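Long-range contact in PG_0823 protein (Porphyromonas gingivalis, PDB 2FSW), which probably binds DNA as a winged helix-turn-helix transcriptional regulator of the HxlR family: residues Leu60-Lys72 and Val81-Leu93. Numbering follows the deposited sequence.
Sequences LKFLCGKGLIKKK and VEYSLTPLGEKVL
Leu60 of helix 53-65 covers one face of the Tyr83 ring. Its CD2 is 4.0 Å from the ring centroid and almost on the ring normal, a CH-pi contact. Cys64 SG comes to the ring edge instead, 4.0 Å from Tyr83 CE1. Ile69 meets the same ring obliquely, with its CD1 3.6 Å from Tyr83 CD1. Lys71 lies alongside Tyr83 and points the same way. Its CG is anti to the backbone N (chi1 178°), and the aliphatic chain passes CE1 at CB and the hydroxyl at CD before the amine leads away. Strands 69-74 and 80-85 are the antiparallel hairpin that forms the wing of the winged helix-turn-helix fold. Lys70 pairs with Ser84 and Lys72 with Glu82, both as hydrogen-bonded pairs, and Lys72 N to Glu82 O is nearly straight at 2.8 Å. On the face carrying Lys70, Lys72, Glu82 and Ser84, the two lysines bend back over the neighbouring strand. Lys70 is turned at chi3 and chi4, which brings NZ above the carbonyl plane of Leu85, 3.2 Å from its O. Lys72 NZ makes a weak bond to Ser84 OG. Where the hairpin meets the short, weakly bonded helix 87-90, Thr86 is the N-cap. Its OG1 stands between the backbone N and the carbonyl carbon (chi1 61°). From there it donates to Gly67 O at 2.6 Å and accepts from Gly89 N, so two bonds fix its rotation. Gly67 follows helix 53-65 and has positive phi, in a Schellman motif. Thr86 thus ties the start of one helix to the end of the other. Gly89 CA lies 3.2 Å from Leu68 O, a CA-H...O contact, so the two backbones meet directly here. Leu68 CD2 packs on Leu88 CG at 3.6 Å, and Phe102 of the second subunit also touches Leu68.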
loop_
_atom_site.group_PDB
_atom_site.type_symbol
_atom_site.label_atom_id
_atom_site.label_comp_id
_atom_site.label_asym_id
_atom_site.label_seq_id
_atom_site.Cartn_x
_atom_site.Cartn_y
_atom_site.Cartn_z
ATOM N N LEU B 60 -4.957 -4.412 14.323
ATOM C CA LEU B 60 -4.446 -3.730 15.519
ATOM C C LEU B 60 -3.333 -4.522 16.214
ATOM O O LEU B 60 -2.347 -3.934 16.652
ATOM C CB LEU B 60 -5.574 -3.389 16.504
ATOM C CG LEU B 60 -6.510 -2.229 16.116
ATOM C CD1 LEU B 60 -7.725 -2.150 17.052
ATOM C CD2 LEU B 60 -5.789 -0.872 16.024
ATOM N N LYS B 61 -3.484 -5.845 16.292
ATOM C CA LYS B 61 -2.448 -6.712 16.871
ATOM C C LYS B 61 -1.176 -6.707 16.027
ATOM O O LYS B 61 -0.075 -6.541 16.548
ATOM C CB LYS B 61 -2.939 -8.157 17.040
ATOM C CG LYS B 61 -1.899 -9.051 17.715
ATOM C CD LYS B 61 -2.083 -10.553 17.458
ATOM C CE LYS B 61 -1.633 -11.011 16.049
ATOM N NZ LYS B 61 -0.720 -10.095 15.253
ATOM N N PHE B 62 -1.346 -6.901 14.724
ATOM C CA PHE B 62 -0.245 -6.845 13.759
ATOM C C PHE B 62 0.580 -5.560 13.927
ATOM O O PHE B 62 1.792 -5.621 14.124
ATOM C CB PHE B 62 -0.812 -6.999 12.342
ATOM C CG PHE B 62 0.212 -6.902 11.248
ATOM C CD1 PHE B 62 1.048 -7.982 10.956
ATOM C CD2 PHE B 62 0.311 -5.741 10.474
ATOM C CE1 PHE B 62 1.988 -7.898 9.923
ATOM C CE2 PHE B 62 1.246 -5.646 9.445
ATOM C CZ PHE B 62 2.085 -6.728 9.169
ATOM N N LEU B 63 -0.094 -4.411 13.892
ATOM C CA LEU B 63 0.566 -3.103 13.998
ATOM C C LEU B 63 1.273 -2.850 15.333
ATOM O O LEU B 63 2.314 -2.185 15.370
ATOM C CB LEU B 63 -0.427 -1.976 13.714
ATOM C CG LEU B 63 -1.030 -1.852 12.309
ATOM C CD1 LEU B 63 -2.191 -0.886 12.359
ATOM C CD2 LEU B 63 0.027 -1.407 11.285
ATOM N N CYS B 64 0.697 -3.355 16.429
ATOM C CA CYS B 64 1.370 -3.325 17.738
ATOM C C CYS B 64 2.648 -4.167 17.698
ATOM O O CYS B 64 3.697 -3.739 18.185
ATOM C CB CYS B 64 0.445 -3.837 18.847
ATOM S SG CYS B 64 -0.755 -2.631 19.449
ATOM N N GLY B 65 2.547 -5.356 17.099
ATOM C CA GLY B 65 3.673 -6.279 16.956
ATOM C C GLY B 65 4.809 -5.733 16.109
ATOM O O GLY B 65 5.968 -6.088 16.325
ATOM N N LYS B 66 4.473 -4.868 15.150
ATOM C CA LYS B 66 5.468 -4.203 14.299
ATOM C C LYS B 66 6.004 -2.903 14.917
ATOM O O LYS B 66 6.911 -2.267 14.367
ATOM C CB LYS B 66 4.888 -3.926 12.899
ATOM C CG LYS B 66 4.489 -5.177 12.113
ATOM C CD LYS B 66 5.703 -5.960 11.671
ATOM C CE LYS B 66 5.296 -7.249 11.013
ATOM N NZ LYS B 66 6.355 -7.731 10.081
ATOM N N GLY B 67 5.445 -2.516 16.058
ATOM C CA GLY B 67 5.914 -1.347 16.795
ATOM C C GLY B 67 5.504 -0.048 16.133
ATOM O O GLY B 67 6.173 0.979 16.286
ATOM N N LEU B 68 4.387 -0.099 15.412
ATOM C CA LEU B 68 3.904 1.051 14.646
ATOM C C LEU B 68 2.856 1.855 15.417
ATOM O O LEU B 68 2.737 3.068 15.241
ATOM C CB LEU B 68 3.346 0.589 13.295
ATOM C CG LEU B 68 4.375 0.127 12.249
ATOM C CD1 LEU B 68 3.686 -0.224 10.935
ATOM C CD2 LEU B 68 5.427 1.181 12.026
ATOM N N ILE B 69 2.099 1.167 16.261
ATOM C CA ILE B 69 1.107 1.804 17.116
ATOM C C ILE B 69 1.347 1.348 18.568
ATOM O O ILE B 69 1.923 0.280 18.797
ATOM C CB ILE B 69 -0.362 1.495 16.658
ATOM C CG1 ILE B 69 -0.804 0.092 17.099
ATOM C CG2 ILE B 69 -0.526 1.674 15.129
ATOM C CD1 ILE B 69 -2.178 -0.312 16.636
ATOM N N LYS B 70 0.937 2.164 19.536
ATOM C CA LYS B 70 0.967 1.734 20.947
ATOM C C LYS B 70 -0.426 1.653 21.579
ATOM O O LYS B 70 -1.330 2.403 21.212
ATOM C CB LYS B 70 1.953 2.559 21.797
ATOM C CG LYS B 70 1.824 4.083 21.700
ATOM C CD LYS B 70 2.821 4.786 22.639
ATOM C CE LYS B 70 4.009 5.396 21.893
ATOM N NZ LYS B 70 3.655 6.738 21.352
ATOM N N LYS B 71 -0.582 0.728 22.521
ATOM C CA LYS B 71 -1.874 0.425 23.149
ATOM C C LYS B 71 -1.890 0.812 24.628
ATOM O O LYS B 71 -1.050 0.341 25.394
ATOM C CB LYS B 71 -2.168 -1.072 22.992
ATOM C CG LYS B 71 -3.447 -1.571 23.635
ATOM C CD LYS B 71 -3.628 -3.068 23.398
ATOM C CE LYS B 71 -2.601 -3.895 24.162
ATOM N NZ LYS B 71 -2.878 -5.360 24.104
ATOM N N LYS B 72 -2.832 1.679 25.010
ATOM C CA LYS B 72 -3.050 2.054 26.421
ATOM C C LYS B 72 -4.272 1.332 26.976
ATOM O O LYS B 72 -5.381 1.498 26.477
ATOM C CB LYS B 72 -3.255 3.566 26.597
ATOM C CG LYS B 72 -2.077 4.434 26.206
ATOM C CD LYS B 72 -2.563 5.711 25.535
ATOM C CE LYS B 72 -1.809 5.932 24.252
ATOM N NZ LYS B 72 -2.745 6.019 23.094
ATOM N N VAL B 81 -9.706 0.731 25.524
ATOM C CA VAL B 81 -8.377 0.764 24.901
ATOM C C VAL B 81 -8.190 2.034 24.080
ATOM O O VAL B 81 -9.072 2.426 23.315
ATOM C CB VAL B 81 -8.078 -0.441 23.951
ATOM C CG1 VAL B 81 -7.214 -1.489 24.643
ATOM C CG2 VAL B 81 -9.357 -1.035 23.339
ATOM N N GLU B 82 -7.037 2.668 24.248
ATOM C CA GLU B 82 -6.664 3.813 23.433
ATOM C C GLU B 82 -5.430 3.465 22.623
ATOM O O GLU B 82 -4.531 2.781 23.122
ATOM C CB GLU B 82 -6.412 5.047 24.300
ATOM C CG GLU B 82 -7.697 5.764 24.661
ATOM C CD GLU B 82 -7.532 6.916 25.638
ATOM O OE1 GLU B 82 -6.387 7.303 25.968
ATOM O OE2 GLU B 82 -8.582 7.443 26.073
ATOM N N TYR B 83 -5.420 3.918 21.367
ATOM C CA TYR B 83 -4.291 3.724 20.465
ATOM C C TYR B 83 -3.706 5.050 19.989
ATOM O O TYR B 83 -4.432 6.016 19.745
ATOM C CB TYR B 83 -4.704 2.874 19.258
ATOM C CG TYR B 83 -5.032 1.440 19.602
ATOM C CD1 TYR B 83 -4.027 0.475 19.673
ATOM C CD2 TYR B 83 -6.354 1.040 19.855
ATOM C CE1 TYR B 83 -4.326 -0.851 19.990
ATOM C CE2 TYR B 83 -6.658 -0.272 20.172
ATOM C CZ TYR B 83 -5.642 -1.219 20.234
ATOM O OH TYR B 83 -5.941 -2.541 20.551
ATOM N N SER B 84 -2.385 5.082 19.868
ATOM C CA SER B 84 -1.678 6.210 19.254
ATOM C C SER B 84 -0.513 5.684 18.442
ATOM O O SER B 84 -0.136 4.517 18.577
ATOM C CB SER B 84 -1.175 7.187 20.311
ATOM O OG SER B 84 -0.385 6.515 21.272
ATOM N N LEU B 85 0.057 6.539 17.601
ATOM C CA LEU B 85 1.205 6.130 16.811
ATOM C C LEU B 85 2.475 6.245 17.639
ATOM O O LEU B 85 2.641 7.206 18.404
ATOM C CB LEU B 85 1.345 6.963 15.509
ATOM C CG LEU B 85 0.266 6.862 14.410
ATOM C CD1 LEU B 85 0.718 7.562 13.124
ATOM C CD2 LEU B 85 -0.173 5.413 14.107
ATOM N N THR B 86 3.363 5.263 17.471
ATOM C CA THR B 86 4.753 5.368 17.910
ATOM C C THR B 86 5.539 6.330 17.002
ATOM O O THR B 86 5.039 6.740 15.949
ATOM C CB THR B 86 5.446 3.980 17.931
ATOM O OG1 THR B 86 5.453 3.409 16.616
ATOM C CG2 THR B 86 4.748 3.027 18.906
ATOM N N PRO B 87 6.753 6.746 17.427
ATOM C CA PRO B 87 7.612 7.513 16.520
ATOM C C PRO B 87 7.899 6.795 15.192
ATOM O O PRO B 87 8.002 7.452 14.151
ATOM C CB PRO B 87 8.893 7.730 17.344
ATOM C CG PRO B 87 8.394 7.695 18.797
ATOM C CD PRO B 87 7.355 6.612 18.774
ATOM N N LEU B 88 8.002 5.465 15.226
ATOM C CA LEU B 88 8.114 4.678 13.990
ATOM C C LEU B 88 6.848 4.803 13.128
ATOM O O LEU B 88 6.932 5.098 11.934
ATOM C CB LEU B 88 8.412 3.201 14.303
ATOM C CG LEU B 88 8.654 2.287 13.084
ATOM C CD1 LEU B 88 9.862 2.718 12.273
ATOM C CD2 LEU B 88 8.821 0.839 13.574
ATOM N N GLY B 89 5.683 4.600 13.745
ATOM C CA GLY B 89 4.400 4.701 13.049
ATOM C C GLY B 89 4.199 6.085 12.466
ATOM O O GLY B 89 3.576 6.249 11.407
ATOM N N GLU B 90 4.737 7.090 13.152
ATOM C CA GLU B 90 4.653 8.452 12.646
ATOM C C GLU B 90 5.435 8.613 11.327
ATOM O O GLU B 90 5.094 9.474 10.520
ATOM C CB GLU B 90 5.080 9.480 13.713
ATOM C CG GLU B 90 4.024 9.769 14.815
ATOM C CD GLU B 90 4.546 10.680 15.951
ATOM O OE1 GLU B 90 4.268 10.394 17.141
ATOM O OE2 GLU B 90 5.238 11.686 15.677
ATOM N N LYS B 91 6.466 7.785 11.110
ATOM C CA LYS B 91 7.241 7.798 9.853
ATOM C C LYS B 91 6.476 7.259 8.636
ATOM O O LYS B 91 6.960 7.364 7.489
ATOM C CB LYS B 91 8.558 7.016 9.978
ATOM C CG LYS B 91 9.463 7.444 11.120
ATOM C CD LYS B 91 10.182 8.715 10.777
ATOM C CE LYS B 91 11.257 9.007 11.786
ATOM N NZ LYS B 91 12.394 8.069 11.589
ATOM N N VAL B 92 5.323 6.649 8.891
ATOM C CA VAL B 92 4.417 6.181 7.816
ATOM C C VAL B 92 3.528 7.307 7.264
ATOM O O VAL B 92 3.104 7.255 6.118
ATOM C CB VAL B 92 3.533 4.999 8.315
ATOM C CG1 VAL B 92 2.667 4.434 7.199
ATOM C CG2 VAL B 92 4.405 3.927 8.908
ATOM N N LEU B 93 3.270 8.338 8.067
ATOM C CA LEU B 93 2.413 9.454 7.624
ATOM C C LEU B 93 2.821 10.148 6.316
ATOM O O LEU B 93 1.943 10.515 5.548
ATOM C CB LEU B 93 2.175 10.471 8.761
ATOM C CG LEU B 93 1.392 9.895 9.966
ATOM C CD1 LEU B 93 1.376 10.902 11.135
ATOM C CD2 LEU B 93 -0.039 9.432 9.628
#